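Local coordinates for protein carnitinyl-CoA dehydratase (Mycobacterium avium, PDB 3R0O) that probably catalyses the reversible dehydration of carnitinyl-CoA, as a lyase of the enoyl-CoA hydratase/isomerase (crotonase) family, at residues A[219-222]-A[223-227]. Numbering follows the deposited sequence.
Sequences ASKR and VAYGA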
loop_
_atom_site.group_PDB
_atom_site.type_symbol
_atom_site.label_atom_id
_atom_site.label_comp_id
_atom_site.label_asym_id
_atom_site.label_seq_id
_atom_site.Cartn_x
_atom_site.Cartn_y
_atom_site.Cartn_z
ATOM N N ALA A 219 10.693 12.539 -15.104
ATOM C CA ALA A 219 11.078 12.958 -13.746
ATOM C C ALA A 219 10.070 12.453 -12.741
ATOM O O ALA A 219 10.443 11.952 -11.675
ATOM C CB ALA A 219 11.210 14.496 -13.654
ATOM N N SER A 220 8.784 12.550 -13.089
ATOM C CA SER A 220 7.720 12.037 -12.238
ATOM C C SER A 220 7.872 10.531 -12.037
ATOM O O SER A 220 7.722 10.034 -10.906
ATOM C CB SER A 220 6.313 12.419 -12.758
ATOM O OG SER A 220 6.140 13.847 -12.773
ATOM N N LYS A 221 8.192 9.805 -13.115
ATOM C CA LYS A 221 8.420 8.355 -12.991
ATOM C C LYS A 221 9.546 8.039 -11.999
ATOM O O LYS A 221 9.375 7.158 -11.135
ATOM C CB LYS A 221 8.675 7.687 -14.344
ATOM C CG LYS A 221 8.929 6.209 -14.220
ATOM C CD LYS A 221 9.140 5.532 -15.551
ATOM C CE LYS A 221 9.554 4.070 -15.295
ATOM N NZ LYS A 221 9.572 3.223 -16.552
ATOM N N ARG A 222 10.674 8.750 -12.091
ATOM C CA ARG A 222 11.787 8.517 -11.139
ATOM C C ARG A 222 11.400 8.845 -9.697
ATOM O O ARG A 222 11.724 8.073 -8.798
ATOM C CB ARG A 222 13.074 9.262 -11.525
ATOM C CG ARG A 222 13.662 8.820 -12.883
ATOM C CD ARG A 222 15.009 9.444 -13.206
ATOM N NE ARG A 222 14.871 10.872 -13.443
ATOM C CZ ARG A 222 14.626 11.440 -14.626
ATOM N NH1 ARG A 222 14.468 10.699 -15.715
ATOM N NH2 ARG A 222 14.538 12.765 -14.712
ATOM N N VAL A 223 10.713 9.974 -9.482
ATOM C CA VAL A 223 10.251 10.349 -8.136
ATOM C C VAL A 223 9.307 9.305 -7.559
ATOM O O VAL A 223 9.437 8.929 -6.384
ATOM C CB VAL A 223 9.583 11.727 -8.083
ATOM C CG1 VAL A 223 8.978 11.983 -6.667
ATOM C CG2 VAL A 223 10.609 12.838 -8.404
ATOM N N ALA A 224 8.390 8.818 -8.401
ATOM C CA ALA A 224 7.357 7.880 -7.976
ATOM C C ALA A 224 7.961 6.560 -7.512
ATOM O O ALA A 224 7.512 5.967 -6.523
ATOM C CB ALA A 224 6.358 7.642 -9.091
ATOM N N TYR A 225 8.982 6.107 -8.228
ATOM C CA TYR A 225 9.650 4.873 -7.870
ATOM C C TYR A 225 10.800 5.015 -6.847
ATOM O O TYR A 225 11.246 3.995 -6.294
ATOM C CB TYR A 225 10.159 4.183 -9.128
ATOM C CG TYR A 225 9.064 3.463 -9.892
ATOM C CD1 TYR A 225 8.578 2.229 -9.456
ATOM C CD2 TYR A 225 8.518 4.020 -11.059
ATOM C CE1 TYR A 225 7.570 1.555 -10.162
ATOM C CE2 TYR A 225 7.543 3.374 -11.775
ATOM C CZ TYR A 225 7.059 2.137 -11.337
ATOM O OH TYR A 225 6.086 1.495 -12.061
ATOM N N GLY A 226 11.278 6.242 -6.621
ATOM C CA GLY A 226 12.476 6.454 -5.815
ATOM C C GLY A 226 13.724 5.961 -6.534
ATOM O O GLY A 226 14.639 5.384 -5.911
ATOM N N ALA A 227 13.742 6.154 -7.858
ATOM C CA ALA A 227 14.843 5.705 -8.692
ATOM C C ALA A 227 15.929 6.766 -8.768
ATOM O O ALA A 227 15.635 7.938 -8.989
ATOM C CB ALA A 227 14.344 5.362 -10.092
#
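Arg222 O accepts two backbone amides where helix 214-225 ends. Ala227 N lies 2.9 Å from Arg222 O with an N-H...O angle of 160°, a sound 6→1 bond, whereas the bond from Gly226 N is weak. Gly226 N also reaches Val223 O weakly, at 3.3 Å. The 6→1 bond from Ala227 N to Arg222 O, the weak one from Gly226 N to Val223 O and the positive phi of Gly226 (70°) define a Schellman motif with Gly226 as C-prime residue. Before the reversal the helix is regular: Val223 N donates to Ala219 O at 3.0 Å, and Ala224 and Tyr225 bond in the same i-to-i+4 way to Ser220 and Lys221.

One turn apart, Lys221 and Tyr225 meet across their side chains. Because Lys221 CG stands anti to the backbone N (chi1 179°) and the chain continues extended, it crosses the Tyr225 side chain at a slant, Lys221 CG lying 3.9 Å from Tyr225 CD2 and Lys221 CE 4.1 Å from Tyr225 CE2. Lys221 O sits at the ring's edge, near its plane and 3.3 Å from Tyr225 CD2. Both polar ends converge on Asp130: Lys221 NZ forms a salt bridge to one carboxylate oxygen and Tyr225 OH a hydrogen bond to the other. Lys221 NZ is further gripped by the carbonyls of Ile106 and Lys108, and Lys221 makes a cation-pi contact with Phe105, an environment that would probably stabilise its charge.

Arg222 bends at its third torsion, folding its guanidinium back over Ala219, whose CA lies 3.6 Å above the plane, toward the rim. Arg222 NH1 pairs with Asp107, and NE with Glu245 of the second subunit. That subunit's Thr242 and Leu169 pack on Val223 and Tyr225, while Arg222 and Ala227 touch Phe105, and Tyr225 and Ala227 rest on Ile232 of strand 231-232.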